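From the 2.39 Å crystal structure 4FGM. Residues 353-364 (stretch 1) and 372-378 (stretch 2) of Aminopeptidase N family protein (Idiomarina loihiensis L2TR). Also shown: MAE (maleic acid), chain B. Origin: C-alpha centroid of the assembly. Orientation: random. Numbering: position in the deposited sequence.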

# COMPACT_ATOMS: atom_id res chain seq x y z
N GLU A 353 -16.75 -5.88 5.71
CA GLU A 353 -17.09 -4.76 6.58
C GLU A 353 -15.85 -3.86 6.72
O GLU A 353 -15.96 -2.64 6.71
CB GLU A 353 -17.54 -5.28 7.95
CG GLU A 353 -17.79 -4.22 8.99
CD GLU A 353 -18.20 -4.81 10.33
OE1 GLU A 353 -18.14 -6.06 10.48
OE2 GLU A 353 -18.57 -4.03 11.24
N SER A 354 -14.68 -4.48 6.84
CA SER A 354 -13.43 -3.75 6.98
C SER A 354 -13.13 -2.91 5.73
O SER A 354 -12.67 -1.77 5.84
CB SER A 354 -12.27 -4.73 7.23
OG SER A 354 -11.04 -4.05 7.38
N SER A 355 -13.40 -3.48 4.56
CA SER A 355 -13.18 -2.78 3.30
C SER A 355 -14.11 -1.57 3.24
O SER A 355 -13.69 -0.46 2.92
CB SER A 355 -13.49 -3.72 2.12
OG SER A 355 -13.52 -3.02 0.88
N PHE A 356 -15.37 -1.81 3.58
CA PHE A 356 -16.40 -0.79 3.57
C PHE A 356 -16.02 0.41 4.44
O PHE A 356 -16.22 1.55 4.05
CB PHE A 356 -17.74 -1.40 4.04
CG PHE A 356 -18.92 -0.49 3.86
CD1 PHE A 356 -19.24 0.46 4.83
CD2 PHE A 356 -19.69 -0.55 2.71
CE1 PHE A 356 -20.31 1.34 4.65
CE2 PHE A 356 -20.76 0.33 2.51
CZ PHE A 356 -21.07 1.27 3.49
N LEU A 357 -15.48 0.14 5.63
CA LEU A 357 -15.09 1.19 6.56
C LEU A 357 -13.60 1.50 6.50
O LEU A 357 -13.00 1.90 7.51
CB LEU A 357 -15.47 0.80 7.99
CG LEU A 357 -16.87 1.06 8.57
CD1 LEU A 357 -17.76 1.73 7.55
CD2 LEU A 357 -17.47 -0.26 9.04
N ALA A 358 -12.98 1.34 5.34
CA ALA A 358 -11.55 1.62 5.23
C ALA A 358 -11.26 3.05 5.65
O ALA A 358 -10.26 3.32 6.33
CB ALA A 358 -11.07 1.38 3.81
N TRP A 359 -12.15 3.96 5.26
CA TRP A 359 -12.03 5.39 5.55
C TRP A 359 -11.88 5.76 7.01
O TRP A 359 -11.29 6.79 7.34
CB TRP A 359 -13.24 6.14 4.98
CG TRP A 359 -13.51 5.81 3.56
CD1 TRP A 359 -14.28 4.79 3.09
CD2 TRP A 359 -12.95 6.46 2.42
NE1 TRP A 359 -14.23 4.76 1.72
CE2 TRP A 359 -13.42 5.77 1.28
CE3 TRP A 359 -12.09 7.56 2.24
CZ2 TRP A 359 -13.06 6.14 -0.03
CZ3 TRP A 359 -11.73 7.93 0.94
CH2 TRP A 359 -12.22 7.22 -0.18
N THR A 360 -12.41 4.93 7.90
CA THR A 360 -12.33 5.21 9.33
C THR A 360 -11.66 4.09 10.11
O THR A 360 -10.57 4.26 10.67
CB THR A 360 -13.74 5.44 9.90
OG1 THR A 360 -14.58 4.33 9.56
CG2 THR A 360 -14.34 6.72 9.35
N LYS A 361 -12.32 2.94 10.16
CA LYS A 361 -11.80 1.80 10.90
C LYS A 361 -10.38 1.38 10.54
O LYS A 361 -9.58 1.10 11.41
CB LYS A 361 -12.73 0.60 10.73
CG LYS A 361 -14.03 0.75 11.48
CD LYS A 361 -13.84 0.57 12.97
CE LYS A 361 -15.18 0.55 13.69
NZ LYS A 361 -15.04 0.22 15.13
N PHE A 362 -10.07 1.35 9.25
CA PHE A 362 -8.74 0.93 8.84
C PHE A 362 -7.72 2.06 8.74
O PHE A 362 -6.70 2.02 9.42
CB PHE A 362 -8.81 0.17 7.51
CG PHE A 362 -7.57 -0.61 7.19
CD1 PHE A 362 -6.55 -0.05 6.44
CD2 PHE A 362 -7.42 -1.91 7.68
CE1 PHE A 362 -5.38 -0.77 6.17
CE2 PHE A 362 -6.25 -2.64 7.42
CZ PHE A 362 -5.23 -2.07 6.66
N TYR A 363 -7.98 3.06 7.91
CA TYR A 363 -7.04 4.17 7.75
C TYR A 363 -6.88 5.09 8.95
O TYR A 363 -5.93 5.86 9.03
CB TYR A 363 -7.39 5.00 6.51
CG TYR A 363 -6.85 4.41 5.23
CD1 TYR A 363 -7.55 3.42 4.54
CD2 TYR A 363 -5.61 4.82 4.72
CE1 TYR A 363 -7.03 2.86 3.37
CE2 TYR A 363 -5.09 4.26 3.57
CZ TYR A 363 -5.80 3.28 2.89
OH TYR A 363 -5.28 2.74 1.73
N GLN A 364 -7.82 5.04 9.89
CA GLN A 364 -7.74 5.86 11.08
C GLN A 364 -7.65 4.93 12.29
O GLN A 364 -8.01 5.30 13.40
CB GLN A 364 -8.97 6.77 11.20
CG GLN A 364 -9.07 7.83 10.11
CD GLN A 364 -10.31 8.71 10.25
OE1 GLN A 364 -10.50 9.36 11.28
NE2 GLN A 364 -11.14 8.74 9.21
N SER A 372 -10.14 -5.00 17.49
CA SER A 372 -11.42 -4.58 16.93
C SER A 372 -11.63 -4.60 15.43
O SER A 372 -12.75 -4.40 14.97
CB SER A 372 -11.74 -3.17 17.45
OG SER A 372 -10.69 -2.27 17.10
N ILE A 373 -10.57 -4.82 14.65
CA ILE A 373 -10.73 -4.85 13.20
C ILE A 373 -9.94 -6.00 12.59
O ILE A 373 -9.16 -6.67 13.27
CB ILE A 373 -10.27 -3.53 12.52
CG1 ILE A 373 -8.75 -3.41 12.57
CG2 ILE A 373 -10.92 -2.33 13.20
CD1 ILE A 373 -8.22 -2.24 11.76
N VAL A 374 -10.16 -6.23 11.31
CA VAL A 374 -9.44 -7.28 10.61
C VAL A 374 -8.85 -6.63 9.36
O VAL A 374 -9.38 -5.65 8.86
CB VAL A 374 -10.38 -8.45 10.23
CG1 VAL A 374 -11.37 -8.02 9.15
CG2 VAL A 374 -9.55 -9.65 9.78
N SER A 375 -7.73 -7.16 8.87
CA SER A 375 -7.08 -6.60 7.69
C SER A 375 -7.63 -7.21 6.41
O SER A 375 -7.53 -8.43 6.20
CB SER A 375 -5.57 -6.83 7.77
OG SER A 375 -4.90 -6.31 6.63
N TYR A 376 -8.21 -6.38 5.55
CA TYR A 376 -8.73 -6.89 4.28
C TYR A 376 -7.56 -7.22 3.38
O TYR A 376 -7.71 -7.88 2.35
CB TYR A 376 -9.69 -5.89 3.63
CG TYR A 376 -9.18 -4.47 3.49
CD1 TYR A 376 -8.31 -4.12 2.46
CD2 TYR A 376 -9.62 -3.47 4.36
CE1 TYR A 376 -7.88 -2.80 2.30
CE2 TYR A 376 -9.19 -2.15 4.22
CZ TYR A 376 -8.32 -1.82 3.18
OH TYR A 376 -7.91 -0.52 3.03
N TYR A 377 -6.37 -6.76 3.78
CA TYR A 377 -5.14 -7.04 3.04
C TYR A 377 -4.72 -8.47 3.38
O TYR A 377 -4.64 -9.33 2.51
CB TYR A 377 -4.01 -6.11 3.48
CG TYR A 377 -4.01 -4.75 2.85
CD1 TYR A 377 -3.44 -4.55 1.59
CD2 TYR A 377 -4.53 -3.65 3.52
CE1 TYR A 377 -3.40 -3.28 1.02
CE2 TYR A 377 -4.50 -2.38 2.96
CZ TYR A 377 -3.93 -2.21 1.71
OH TYR A 377 -3.86 -0.95 1.17
N ALA A 378 -4.45 -8.69 4.67
CA ALA A 378 -4.00 -9.98 5.17
C ALA A 378 -5.03 -11.10 5.05
O ALA A 378 -4.72 -12.17 4.52
CB ALA A 378 -3.54 -9.85 6.62
C1 MAE B . -1.87 -0.16 -1.63
O1 MAE B . -3.07 -0.44 -1.28
O2 MAE B . -1.52 -0.40 -2.81
C2 MAE B . -1.00 0.49 -0.62
C3 MAE B . -0.99 1.72 -0.11
C4 MAE B . -1.92 2.80 -0.44
O3 MAE B . -2.84 2.75 -1.28
O4 MAE B . -1.76 3.83 0.24
O HOH W 1 -11.96 0.12 15.85
O HOH W 2 -14.88 -2.73 14.84
O HOH W 3 -6.26 0.10 1.05

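Stretch 2, which has no regular helix or strand, runs past the broken helical segment of stretch 1, and the two together bury 512 Å² of surface. At S372 the link to stretch 1 is made through water. The O of water 1 is 3.0 Å from S372 OG, to which it donates, and 3.2 Å from K361 NZ, from which it accepts; the O of water 2 is 2.7 Å from S372 O, to which it donates, and 3.0 Å from K361 NZ, from which it accepts, so a single ammonium group serves both the side chain and the backbone of the serine. I373 points toward stretch 1 and packs against K361: its CD1 lies 3.6 Å from K361 O and 4.2 Å from F362 CD2, and its CG2 lies 4.1 Å from K361 CD. The CA-to-CB bond of V374 is sideways; its carbonyl takes the direct hydrogen bond, and its CG1 lies 3.9 Å from S354 CB. S354, in the t rotamer and pointing toward stretch 2, donates from OG to V374 O at 2.7 Å, the one direct hydrogen bond between the stretches. The same carbonyl oxygen sits near the plane of the F362 ring, at its edge, 4.4 Å from CD2. S375 looks partly to its own chain: its OG accepts from A378 N at 3.1 Å, nearly straight, and weakly from Y377 N at 3.2 Å, capping the turn that leads into a helix.

Y376 loses more area to the other stretch than any other residue here. With chi1 at 51° (p), its ring lies along the helical segment, CD2 being 3.8 Å from S355 CA and 3.4 Å from S354 OG, which meets the ring at its edge. Farther out, Y376 CE2 is 4.0 Å from A358 CB and 3.7 Å from F362 CG, over one face of the phenylalanine ring. The F362 and Y376 planes nonetheless meet obliquely, at 41°, with centroids 4.7 Å apart. The Y376 hydroxyl reaches Y363, OH to CE1 being 3.5 Å.

Y377 starts sideways, but its end comes nearer. Y377 CD2 is 3.6 Å from F362 CZ, and these two rings are again oblique, at 38°, so F362 contacts both consecutive tyrosines. The three tyrosine hydroxyls converge on water 3, whose O is 2.9 Å from Y363 OH, 2.7 Å from Y376 OH and 2.6 Å from Y377 OH. The water donates to Y377 OH, which in turn donates to maleic acid O1 at 2.6 Å, carrying the polar network from the contact to the ligand.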